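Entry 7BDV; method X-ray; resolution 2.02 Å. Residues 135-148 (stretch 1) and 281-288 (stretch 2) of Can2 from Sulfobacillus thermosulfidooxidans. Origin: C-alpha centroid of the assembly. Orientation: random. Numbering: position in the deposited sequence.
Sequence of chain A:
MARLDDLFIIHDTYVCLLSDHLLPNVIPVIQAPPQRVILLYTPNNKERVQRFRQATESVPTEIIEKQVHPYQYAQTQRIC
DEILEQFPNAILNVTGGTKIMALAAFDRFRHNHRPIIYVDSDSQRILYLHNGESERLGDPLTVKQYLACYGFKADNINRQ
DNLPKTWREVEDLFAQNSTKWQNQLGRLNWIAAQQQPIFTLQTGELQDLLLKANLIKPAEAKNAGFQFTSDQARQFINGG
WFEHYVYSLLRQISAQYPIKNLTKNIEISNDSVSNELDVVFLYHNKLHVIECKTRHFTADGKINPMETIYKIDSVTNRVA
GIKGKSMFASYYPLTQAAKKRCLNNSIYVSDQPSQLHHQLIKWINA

Stretch 1 (135-148) ERLGDPLTVKQYLA
Stretch 2 281-288: FLYHNKLH

Stretch 2 is a tight β-hairpin. Strands 281-283 and 286-288 run antiparallel, tied by F281 N to H288 O (3.1 Å), H288 N to F281 O (2.8 Å), Y283 N to K286 O (3.1 Å) and K286 N to Y283 O (3.2 Å). A type I' turn links them, with H284 (phi/psi 56/42) and N285 (65/19) both in the left-handed region, a conformation asparagine tolerates well. Stretch 1 leaves a strand at R136, passes through a loop that is extended at L137 and G138, bends at D139 (phi/psi -132/56) and P140 (-76/-21), and is extended again at L141 and T142 before the helix begins at V143. The helix crosses strand 286-288 at 100°, almost perpendicularly, with 9.6 Å between axes. The register is set by D139 near N285 (CA to CA 6.0 Å) and V143 near L282 (CA to CA 6.7 Å).

T142 (chi1 68°, p) caps the helix: its OG1 accepts from Q145 N at 3.2 Å, while Q145 OE1 accepts from T142 N at 3.0 Å. This reciprocal pair fixes the first turn, from which V143 and Y146 meet the hairpin.

Alternation along the strands points the CA-to-CB bonds of L282 and L287 toward stretch 1, while those of F281, Y283 and K286 point away. L282 (m, t) is the bump that fills the bend where loop becomes helix: its CD1 lies 3.3 Å from L141 O and 3.5 Å from V143 N, and its CG meets V143 CG2 at 3.8 Å. V143 (t) also reaches L287, CG2 to CD1 4.2 Å, so its branched side chain touches both leucines. Y146 (t, chi2 -69°) lays its flat ring against L287 (t, p), whose CB sits over one face, 3.8 Å from the ring centroid and 19° off the normal, in a CH-pi contact. N285 O lies at the ring edge, 3.5 Å from Y146 CE2, and L282 CD2 approaches Y146 CD2 obliquely at 3.7 Å. L147 (m, t) extends the apolar patch, its CD2 4.1 Å from L287 CD2.

At the turn the chemistry becomes polar. N285 (m, chi2 -50°) extends its amide into the loop: ND2 donates to G138 O at 2.9 Å and a nearly straight 171°. OD1 lies 3.6 Å from L141 CB and accepts from a water at 3.0 Å; the same water donates to L141 O at 2.7 Å, bridging the stretches. An amide suits this site because it can donate and accept at once. Beside it, R136 (t, p, t, chi4 54°) curls back so that NH2 lies over one face of the H284 imidazole (m, chi2 176°), 3.7 Å from CE1.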

# COMPACT_ATOMS: atom_id res chain seq x y z
N GLU A 135 -24.79 -13.22 -11.24
CA GLU A 135 -25.46 -13.59 -9.97
C GLU A 135 -24.87 -12.70 -8.87
O GLU A 135 -23.67 -12.43 -8.93
CB GLU A 135 -25.23 -15.07 -9.70
CG GLU A 135 -26.01 -15.64 -8.54
CD GLU A 135 -25.51 -17.01 -8.09
OE1 GLU A 135 -24.60 -17.55 -8.76
OE2 GLU A 135 -26.02 -17.53 -7.08
N ARG A 136 -25.71 -12.21 -7.96
CA ARG A 136 -25.25 -11.47 -6.76
C ARG A 136 -24.48 -12.48 -5.91
O ARG A 136 -24.93 -13.63 -5.86
CB ARG A 136 -26.44 -10.82 -6.03
CG ARG A 136 -26.13 -9.68 -5.07
CD ARG A 136 -25.38 -8.49 -5.65
NE ARG A 136 -25.29 -7.32 -4.77
CZ ARG A 136 -24.82 -7.30 -3.52
NH1 ARG A 136 -24.41 -8.40 -2.90
NH2 ARG A 136 -24.77 -6.15 -2.87
N LEU A 137 -23.33 -12.07 -5.36
CA LEU A 137 -22.58 -12.83 -4.33
C LEU A 137 -23.40 -12.77 -3.04
O LEU A 137 -24.08 -11.74 -2.81
CB LEU A 137 -21.22 -12.17 -4.10
CG LEU A 137 -20.14 -12.41 -5.14
CD1 LEU A 137 -18.96 -11.45 -4.95
CD2 LEU A 137 -19.65 -13.84 -5.05
N GLY A 138 -23.33 -13.81 -2.21
CA GLY A 138 -23.80 -13.73 -0.81
C GLY A 138 -22.76 -13.07 0.08
O GLY A 138 -21.82 -12.44 -0.47
N ASP A 139 -22.89 -13.24 1.40
CA ASP A 139 -21.91 -12.76 2.40
C ASP A 139 -21.60 -13.88 3.38
O ASP A 139 -21.67 -13.67 4.57
CB ASP A 139 -22.43 -11.49 3.10
N PRO A 140 -21.16 -15.07 2.91
CA PRO A 140 -20.79 -16.16 3.83
C PRO A 140 -19.41 -15.97 4.50
O PRO A 140 -19.19 -16.49 5.57
CB PRO A 140 -20.76 -17.37 2.89
CG PRO A 140 -20.28 -16.80 1.57
CD PRO A 140 -20.92 -15.42 1.50
N LEU A 141 -18.55 -15.14 3.90
CA LEU A 141 -17.16 -14.87 4.36
C LEU A 141 -17.12 -14.25 5.75
O LEU A 141 -17.90 -13.32 5.99
CB LEU A 141 -16.49 -13.98 3.31
CG LEU A 141 -14.99 -13.82 3.43
CD1 LEU A 141 -14.29 -15.16 3.23
CD2 LEU A 141 -14.50 -12.78 2.41
N THR A 142 -16.34 -14.84 6.66
CA THR A 142 -16.10 -14.34 8.02
C THR A 142 -14.79 -13.56 8.01
O THR A 142 -14.07 -13.68 7.01
CB THR A 142 -16.02 -15.50 9.03
OG1 THR A 142 -14.83 -16.20 8.70
CG2 THR A 142 -17.20 -16.45 8.97
N VAL A 143 -14.52 -12.80 9.08
CA VAL A 143 -13.23 -12.07 9.27
C VAL A 143 -12.08 -13.08 9.38
O VAL A 143 -11.00 -12.83 8.82
CB VAL A 143 -13.32 -11.11 10.46
CG1 VAL A 143 -11.94 -10.58 10.84
CG2 VAL A 143 -14.26 -9.96 10.13
N LYS A 144 -12.30 -14.21 10.05
CA LYS A 144 -11.26 -15.25 10.21
C LYS A 144 -10.79 -15.71 8.81
O LYS A 144 -9.54 -15.81 8.61
CB LYS A 144 -11.81 -16.42 11.02
CG LYS A 144 -10.82 -17.55 11.29
CD LYS A 144 -11.47 -18.78 11.93
N GLN A 145 -11.72 -15.99 7.90
CA GLN A 145 -11.43 -16.51 6.55
C GLN A 145 -10.73 -15.41 5.74
O GLN A 145 -9.81 -15.70 4.99
CB GLN A 145 -12.74 -16.91 5.87
CG GLN A 145 -13.42 -18.10 6.56
CD GLN A 145 -14.78 -18.39 5.98
OE1 GLN A 145 -15.53 -17.49 5.56
NE2 GLN A 145 -15.12 -19.67 5.97
N TYR A 146 -11.21 -14.19 5.85
CA TYR A 146 -10.66 -13.05 5.08
C TYR A 146 -9.18 -12.93 5.46
O TYR A 146 -8.33 -12.99 4.55
CB TYR A 146 -11.49 -11.79 5.34
CG TYR A 146 -11.11 -10.64 4.46
CD1 TYR A 146 -9.88 -10.00 4.60
CD2 TYR A 146 -11.98 -10.18 3.50
CE1 TYR A 146 -9.53 -8.94 3.78
CE2 TYR A 146 -11.66 -9.11 2.67
CZ TYR A 146 -10.43 -8.49 2.82
OH TYR A 146 -10.12 -7.42 2.02
N LEU A 147 -8.88 -12.82 6.75
CA LEU A 147 -7.50 -12.65 7.27
C LEU A 147 -6.62 -13.84 6.86
O LEU A 147 -5.46 -13.58 6.49
CB LEU A 147 -7.52 -12.45 8.77
CG LEU A 147 -8.13 -11.14 9.27
CD1 LEU A 147 -8.15 -11.12 10.77
CD2 LEU A 147 -7.38 -9.92 8.75
N ALA A 148 -7.16 -15.06 6.89
CA ALA A 148 -6.43 -16.28 6.45
C ALA A 148 -5.92 -16.14 5.01
O ALA A 148 -4.82 -16.61 4.72
CB ALA A 148 -7.33 -17.50 6.57
N PHE A 281 -14.82 -4.54 10.53
CA PHE A 281 -16.02 -5.32 10.14
C PHE A 281 -15.86 -5.72 8.68
O PHE A 281 -14.98 -5.13 7.95
CB PHE A 281 -17.32 -4.55 10.37
CG PHE A 281 -17.42 -3.20 9.71
CD1 PHE A 281 -16.84 -2.08 10.29
CD2 PHE A 281 -18.08 -3.05 8.51
CE1 PHE A 281 -16.92 -0.85 9.66
CE2 PHE A 281 -18.18 -1.81 7.90
CZ PHE A 281 -17.61 -0.71 8.48
N LEU A 282 -16.71 -6.65 8.28
CA LEU A 282 -16.92 -7.05 6.87
C LEU A 282 -18.23 -6.43 6.41
O LEU A 282 -19.23 -6.46 7.14
CB LEU A 282 -16.97 -8.57 6.75
CG LEU A 282 -15.65 -9.30 6.68
CD1 LEU A 282 -15.89 -10.80 6.62
CD2 LEU A 282 -14.84 -8.86 5.48
N TYR A 283 -18.23 -5.96 5.18
CA TYR A 283 -19.45 -5.48 4.49
C TYR A 283 -19.25 -5.72 3.01
O TYR A 283 -18.26 -5.20 2.50
CB TYR A 283 -19.70 -4.00 4.77
CG TYR A 283 -21.01 -3.50 4.24
CD1 TYR A 283 -22.17 -3.90 4.85
CD2 TYR A 283 -21.10 -2.67 3.13
CE1 TYR A 283 -23.40 -3.48 4.38
CE2 TYR A 283 -22.33 -2.24 2.65
CZ TYR A 283 -23.48 -2.65 3.28
OH TYR A 283 -24.71 -2.28 2.84
N HIS A 284 -20.15 -6.50 2.40
CA HIS A 284 -20.05 -6.91 0.97
C HIS A 284 -18.71 -7.60 0.74
O HIS A 284 -18.06 -7.28 -0.26
CB HIS A 284 -20.29 -5.68 0.08
CG HIS A 284 -21.68 -5.17 0.13
ND1 HIS A 284 -22.07 -4.02 -0.54
CD2 HIS A 284 -22.78 -5.66 0.75
CE1 HIS A 284 -23.36 -3.82 -0.32
NE2 HIS A 284 -23.81 -4.81 0.49
N ASN A 285 -18.28 -8.46 1.67
CA ASN A 285 -17.07 -9.30 1.52
C ASN A 285 -15.79 -8.46 1.47
O ASN A 285 -14.78 -8.99 1.04
CB ASN A 285 -17.16 -10.17 0.27
CG ASN A 285 -18.35 -11.09 0.36
OD1 ASN A 285 -18.51 -11.77 1.38
ND2 ASN A 285 -19.22 -11.07 -0.64
N LYS A 286 -15.82 -7.21 1.92
CA LYS A 286 -14.62 -6.33 1.98
C LYS A 286 -14.33 -5.99 3.44
O LYS A 286 -15.32 -5.63 4.16
CB LYS A 286 -14.88 -5.06 1.19
CG LYS A 286 -15.00 -5.24 -0.31
CD LYS A 286 -15.15 -3.88 -1.00
CE LYS A 286 -15.65 -3.95 -2.42
NZ LYS A 286 -17.13 -4.06 -2.45
N LEU A 287 -13.07 -6.10 3.86
CA LEU A 287 -12.69 -5.74 5.24
C LEU A 287 -12.60 -4.22 5.34
O LEU A 287 -11.96 -3.59 4.49
CB LEU A 287 -11.40 -6.43 5.64
CG LEU A 287 -11.09 -6.37 7.12
CD1 LEU A 287 -12.09 -7.19 7.91
CD2 LEU A 287 -9.69 -6.87 7.38
N HIS A 288 -13.27 -3.67 6.34
CA HIS A 288 -13.33 -2.23 6.68
C HIS A 288 -12.57 -2.05 7.98
O HIS A 288 -12.88 -2.74 8.96
CB HIS A 288 -14.79 -1.79 6.78
CG HIS A 288 -15.55 -1.74 5.51
ND1 HIS A 288 -15.88 -2.88 4.80
CD2 HIS A 288 -16.13 -0.71 4.85
CE1 HIS A 288 -16.59 -2.54 3.73
NE2 HIS A 288 -16.74 -1.20 3.74
O HOH W 1 -19.01 -11.48 4.30